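Local coordinates for protein putative O-acetylhomoserine (Thiol)-lyase (Campylobacter jejuni, PDB 4OC9) that probably uses pyridoxal phosphate to transfer the aminocarboxypropyl group of O-acetylhomoserine onto a sulfur donor, as a member of the trans-sulfuration enzyme family, at residues D[149-154]-D[165-170]; D[180-185]-D[190-195]. All blocks are in the same frame, centred on the assembly; numbering follows the deposited sequence.

Contact 1. Residues D[149-154]-D[165-170]; sequences IFFESL and EKINQI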
loop_
_atom_site.group_PDB
_atom_site.type_symbol
_atom_site.label_atom_id
_atom_site.label_comp_id
_atom_site.label_asym_id
_atom_site.label_seq_id
_atom_site.Cartn_x
_atom_site.Cartn_y
_atom_site.Cartn_z
ATOM N N ILE D 149 10.075 4.091 35.832
ATOM C CA ILE D 149 11.342 4.829 35.715
ATOM C C ILE D 149 11.631 4.830 34.204
ATOM O O ILE D 149 11.919 3.774 33.624
ATOM C CB ILE D 149 12.452 4.179 36.515
ATOM C CG1 ILE D 149 12.100 4.255 38.018
ATOM C CG2 ILE D 149 13.742 4.911 36.237
ATOM C CD1 ILE D 149 13.065 3.548 38.947
ATOM N N PHE D 150 11.501 6.015 33.593
ATOM C CA PHE D 150 11.667 6.176 32.167
ATOM C C PHE D 150 12.894 6.926 31.744
ATOM O O PHE D 150 13.193 7.982 32.289
ATOM C CB PHE D 150 10.461 6.929 31.618
ATOM C CG PHE D 150 10.426 7.002 30.116
ATOM C CD1 PHE D 150 11.083 8.013 29.438
ATOM C CD2 PHE D 150 9.721 6.058 29.385
ATOM C CE1 PHE D 150 11.066 8.062 28.062
ATOM C CE2 PHE D 150 9.702 6.110 28.002
ATOM C CZ PHE D 150 10.382 7.111 27.344
ATOM N N PHE D 151 13.589 6.369 30.753
ATOM C CA PHE D 151 14.800 6.987 30.237
ATOM C C PHE D 151 15.132 6.454 28.849
ATOM O O PHE D 151 14.543 5.465 28.386
ATOM C CB PHE D 151 15.984 6.673 31.137
ATOM C CG PHE D 151 16.365 5.229 31.141
ATOM C CD1 PHE D 151 15.707 4.334 31.945
ATOM C CD2 PHE D 151 17.414 4.779 30.386
ATOM C CE1 PHE D 151 16.086 3.005 31.982
ATOM C CE2 PHE D 151 17.799 3.444 30.408
ATOM C CZ PHE D 151 17.125 2.551 31.204
ATOM N N GLU D 152 16.071 7.117 28.195
ATOM C CA GLU D 152 16.519 6.719 26.869
ATOM C C GLU D 152 17.934 6.140 26.993
ATOM O O GLU D 152 18.733 6.573 27.845
ATOM C CB GLU D 152 16.477 7.882 25.894
ATOM C CG GLU D 152 15.071 8.336 25.561
ATOM C CD GLU D 152 14.978 9.544 24.632
ATOM O OE1 GLU D 152 16.022 10.000 24.134
ATOM O OE2 GLU D 152 13.850 10.063 24.452
ATOM N N SER D 153 18.219 5.130 26.189
ATOM C CA SER D 153 19.517 4.490 26.206
ATOM C C SER D 153 20.586 5.440 25.649
ATOM O O SER D 153 21.690 5.528 26.173
ATOM C CB SER D 153 19.487 3.180 25.404
ATOM O OG SER D 153 19.167 3.365 24.027
ATOM N N LEU D 154 20.226 6.144 24.593
ATOM C CA LEU D 154 21.089 7.099 23.896
ATOM C C LEU D 154 20.110 8.215 23.631
ATOM O O LEU D 154 19.228 8.092 22.786
ATOM C CB LEU D 154 21.611 6.416 22.650
ATOM C CG LEU D 154 22.512 7.196 21.755
ATOM C CD1 LEU D 154 23.678 7.715 22.558
ATOM C CD2 LEU D 154 22.981 6.278 20.624
ATOM N N GLU D 165 22.939 -0.269 34.181
ATOM C CA GLU D 165 23.114 -1.122 35.379
ATOM C C GLU D 165 22.747 -0.430 36.707
ATOM O O GLU D 165 22.161 -1.060 37.581
ATOM C CB GLU D 165 24.535 -1.640 35.519
ATOM C CG GLU D 165 24.973 -2.590 34.431
ATOM C CD GLU D 165 26.388 -3.075 34.653
ATOM O OE1 GLU D 165 26.978 -2.730 35.717
ATOM O OE2 GLU D 165 26.904 -3.794 33.772
ATOM N N LYS D 166 23.107 0.845 36.832
ATOM C CA LYS D 166 22.814 1.614 38.036
ATOM C C LYS D 166 21.370 1.969 38.141
ATOM O O LYS D 166 20.844 2.058 39.244
ATOM C CB LYS D 166 23.685 2.851 38.113
ATOM C CG LYS D 166 25.137 2.486 38.262
ATOM C CD LYS D 166 26.020 3.700 38.427
ATOM C CE LYS D 166 27.468 3.243 38.585
ATOM N NZ LYS D 166 28.405 4.384 38.745
ATOM N N ILE D 167 20.709 2.199 37.009
ATOM C CA ILE D 167 19.292 2.507 37.035
ATOM C C ILE D 167 18.562 1.232 37.456
ATOM O O ILE D 167 17.631 1.252 38.262
ATOM C CB ILE D 167 18.783 2.993 35.687
ATOM C CG1 ILE D 167 19.373 4.362 35.393
ATOM C CG2 ILE D 167 17.268 3.151 35.708
ATOM C CD1 ILE D 167 19.006 4.945 34.035
ATOM N N ASN D 168 19.006 0.121 36.899
ATOM C CA ASN D 168 18.446 -1.176 37.184
ATOM C C ASN D 168 18.522 -1.511 38.670
ATOM O O ASN D 168 17.550 -1.993 39.249
ATOM C CB ASN D 168 19.225 -2.254 36.476
ATOM C CG ASN D 168 18.596 -3.607 36.649
ATOM O OD1 ASN D 168 17.381 -3.760 36.478
ATOM N ND2 ASN D 168 19.413 -4.617 36.954
ATOM N N GLN D 169 19.682 -1.285 39.276
ATOM C CA GLN D 169 19.848 -1.549 40.715
ATOM C C GLN D 169 18.777 -0.883 41.528
ATOM O O GLN D 169 18.108 -1.513 42.331
ATOM C CB GLN D 169 21.194 -1.060 41.249
ATOM C CG GLN D 169 22.452 -1.841 40.898
ATOM C CD GLN D 169 23.712 -1.061 41.269
ATOM O OE1 GLN D 169 23.646 0.109 41.647
ATOM N NE2 GLN D 169 24.868 -1.699 41.115
ATOM N N ILE D 170 18.644 0.411 41.325
ATOM C CA ILE D 170 17.664 1.210 42.017
ATOM C C ILE D 170 16.254 0.726 41.750
ATOM O O ILE D 170 15.436 0.627 42.678
ATOM C CB ILE D 170 17.774 2.691 41.593
ATOM C CG1 ILE D 170 19.153 3.261 42.037
ATOM C CG2 ILE D 170 16.655 3.502 42.219
ATOM C CD1 ILE D 170 19.429 4.689 41.615
#

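Contact 2. Residues D[180-185]-D[190-195]; sequences CDNTVA and LQPFKH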
loop_
_atom_site.group_PDB
_atom_site.type_symbol
_atom_site.label_atom_id
_atom_site.label_comp_id
_atom_site.label_asym_id
_atom_site.label_seq_id
_atom_site.Cartn_x
_atom_site.Cartn_y
_atom_site.Cartn_z
ATOM N N CYS D 180 12.904 1.574 29.023
ATOM C CA CYS D 180 13.975 2.142 28.230
ATOM C C CYS D 180 13.568 2.364 26.775
ATOM O O CYS D 180 13.202 1.432 26.104
ATOM C CB CYS D 180 15.205 1.223 28.243
ATOM S SG CYS D 180 16.606 1.813 27.237
ATOM N N ASP D 181 13.712 3.593 26.300
ATOM C CA ASP D 181 13.433 3.968 24.934
ATOM C C ASP D 181 14.769 3.739 24.222
ATOM O O ASP D 181 15.725 4.510 24.370
ATOM C CB ASP D 181 12.957 5.408 24.878
ATOM C CG ASP D 181 12.638 5.883 23.475
ATOM O OD1 ASP D 181 13.331 5.470 22.506
ATOM O OD2 ASP D 181 11.714 6.712 23.348
ATOM N N ASN D 182 14.835 2.667 23.432
ATOM C CA ASN D 182 16.087 2.285 22.729
ATOM C C ASN D 182 16.046 2.636 21.243
ATOM O O ASN D 182 16.763 2.039 20.431
ATOM C CB ASN D 182 16.251 0.764 22.896
ATOM C CG ASN D 182 17.651 0.280 22.638
ATOM O OD1 ASN D 182 18.593 0.951 22.985
ATOM N ND2 ASN D 182 17.796 -0.929 22.103
ATOM N N THR D 183 15.229 3.622 20.891
ATOM C CA THR D 183 15.068 4.050 19.503
ATOM C C THR D 183 16.311 4.384 18.730
ATOM O O THR D 183 16.575 3.837 17.650
ATOM C CB THR D 183 14.206 5.310 19.433
ATOM O OG1 THR D 183 12.890 5.055 19.977
ATOM C CG2 THR D 183 14.082 5.757 18.013
ATOM N N VAL D 184 17.128 5.271 19.280
ATOM C CA VAL D 184 18.327 5.675 18.595
ATOM C C VAL D 184 19.434 4.618 18.481
ATOM O O VAL D 184 20.080 4.462 17.423
ATOM C CB VAL D 184 18.920 6.909 19.281
ATOM C CG1 VAL D 184 20.168 7.375 18.514
ATOM C CG2 VAL D 184 17.894 8.011 19.322
ATOM N N ALA D 185 19.700 3.909 19.560
ATOM C CA ALA D 185 20.751 2.897 19.532
ATOM C C ALA D 185 20.386 1.718 18.654
ATOM O O ALA D 185 21.225 1.159 17.955
ATOM C CB ALA D 185 21.039 2.422 20.938
ATOM N N LEU D 190 22.711 -1.949 20.955
ATOM C CA LEU D 190 22.535 -2.052 22.377
ATOM C C LEU D 190 21.320 -2.889 22.749
ATOM O O LEU D 190 20.243 -2.735 22.161
ATOM C CB LEU D 190 22.387 -0.641 22.951
ATOM C CG LEU D 190 22.218 -0.548 24.458
ATOM C CD1 LEU D 190 23.432 -1.142 25.144
ATOM C CD2 LEU D 190 22.090 0.891 24.857
ATOM N N GLN D 191 21.471 -3.731 23.767
ATOM C CA GLN D 191 20.386 -4.603 24.208
ATOM C C GLN D 191 20.034 -4.316 25.661
ATOM O O GLN D 191 20.518 -4.976 26.554
ATOM C CB GLN D 191 20.806 -6.064 24.083
ATOM C CG GLN D 191 21.330 -6.518 22.724
ATOM C CD GLN D 191 22.784 -6.086 22.398
ATOM O OE1 GLN D 191 23.646 -5.929 23.284
ATOM N NE2 GLN D 191 23.058 -5.935 21.100
ATOM N N PRO D 192 19.178 -3.328 25.906
ATOM C CA PRO D 192 18.858 -3.005 27.295
ATOM C C PRO D 192 18.422 -4.182 28.154
ATOM O O PRO D 192 18.719 -4.194 29.363
ATOM C CB PRO D 192 17.748 -1.977 27.172
ATOM C CG PRO D 192 18.001 -1.327 25.854
ATOM C CD PRO D 192 18.500 -2.426 24.961
ATOM N N PHE D 193 17.744 -5.168 27.590
ATOM C CA PHE D 193 17.336 -6.310 28.415
ATOM C C PHE D 193 18.509 -7.013 29.090
ATOM O O PHE D 193 18.360 -7.555 30.193
ATOM C CB PHE D 193 16.466 -7.337 27.697
ATOM C CG PHE D 193 15.166 -6.787 27.222
ATOM C CD1 PHE D 193 14.362 -6.059 28.087
ATOM C CD2 PHE D 193 14.651 -7.170 25.998
ATOM C CE1 PHE D 193 13.136 -5.591 27.690
ATOM C CE2 PHE D 193 13.392 -6.735 25.609
ATOM C CZ PHE D 193 12.637 -5.942 26.452
ATOM N N LYS D 194 19.653 -7.045 28.428
ATOM C CA LYS D 194 20.832 -7.643 29.006
ATOM C C LYS D 194 21.206 -6.984 30.286
ATOM O O LYS D 194 21.829 -7.619 31.132
ATOM C CB LYS D 194 22.023 -7.527 28.094
ATOM C CG LYS D 194 22.157 -8.629 27.081
ATOM C CD LYS D 194 23.234 -8.203 26.117
ATOM C CE LYS D 194 23.615 -9.372 25.215
ATOM N NZ LYS D 194 24.771 -9.021 24.356
ATOM N N HIS D 195 20.809 -5.728 30.466
ATOM C CA HIS D 195 21.156 -5.048 31.676
ATOM C C HIS D 195 20.082 -4.817 32.690
ATOM O O HIS D 195 20.149 -3.877 33.484
ATOM C CB HIS D 195 21.855 -3.763 31.313
ATOM C CG HIS D 195 22.975 -3.997 30.357
ATOM N ND1 HIS D 195 24.162 -4.557 30.744
ATOM C CD2 HIS D 195 23.069 -3.777 29.033
ATOM C CE1 HIS D 195 24.949 -4.664 29.691
ATOM N NE2 HIS D 195 24.315 -4.181 28.646
#

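Contact 1. Residues D[149-154]-D[165-170]
The backbone bond from Gln169 N to Glu165 O, 3.0 Å, closes the helical turn that presents Ile167 to Phe151 and Ile149. What then meets across the contact is entirely apolar, and it illustrates how a single branched side chain can serve two neighbours on one side of a strand. Ile167 uses both of its branches. With chi2 extended at 177°, the longer branch reaches the aromatic ring, where CD1 stands 3.8 Å from the ring centroid of Phe151, only 5° off the ring normal: a CH-pi contact directly over the face. CG2 touches both neighbours, 3.9 Å from CE1 of Phe151 and 4.0 Å from CG2 of Ile149, which lie at about a right angle as seen from it. Phe151 points from the strand at the helix, and its chi1 of 67° helps turn one ring face to Ile167, which points back at it; Ile149 runs alongside Ile167 the other way. All three residues are buried, and Leu138 of helix 136-141 also packs on Ile149. Strand 146-152 and helix 164-174 thus begin a beta-alpha-beta crossover, completed by strand 177-181, in the large pyridoxal phosphate-binding domain of fold type I.

Contact 2. Residues D[180-185]-D[190-195]
The CG-CD edge of the Pro192 ring stands over one face of the Asn182 amide, with the ring turned steeply to it. Pro192 CG sits above the amide carbon CG of Asn182 at 3.6 Å, and Pro192 CD is 3.3 Å from Asn182 ND2. At the amide's rim the polar atoms are all engaged: Asn182 ND2 donates to Leu190 O at 3.0 Å with an N-H...O angle of 156°, arriving 38° out of the carbonyl plane rather than on a lone pair. Asn182 ND2 also bonds to Glu73 OE1, and OD1 to Ser153 OG, so the group is held in rotation from both ends while buried. Placing it there is the first torsion, which sets CG anti to the backbone N (chi1 -162°).

The strand residue just before faces the other way. Asp181 OD1 accepts from Thr183 N at 3.1 Å, forming an Asx turn, and from Thr183 OG1 at 2.6 Å. Its other oxygen, OD2, lies close to N1 of the cofactor-modified lysine at position 206, an arrangement consistent with the aspartate that faces the pyridine nitrogen in fold-type I enzymes.

Apolar contacts flank the amide. Cys180 SG touches Pro192 CG at 3.7 Å, a point of the ring thus shared with Asn182, while strand residue Ile200 also packs on the proline. Where the chain returns after its turn, Ala185 CB meets Leu190 CB at 3.9 Å, and Ser153 lies against both residues.

Contact 1 closes before contact 2 opens, and their centres are about 10 Å apart. Helix 164-174 leads directly into strand 177-181, so the beta-alpha-beta unit begun in contact 1 delivers the strand on which contact 2 starts. Strands 146-152 and 177-181 are parallel neighbours in the seven-stranded sheet, linked by a probable backbone hydrogen bond from Asp181 N to Phe151 O, 2.9 Å. Beyond the strand ends, Ser153 CB packs on Leu190 CD2 at 3.5 Å. Thus the segment on which the helix packs and the loop after the neighbouring strand meet through Ser153 and Leu190, and segment 180-185 of contact 2 also carries Asp181, whose carboxylate lies close to the cofactor nitrogen.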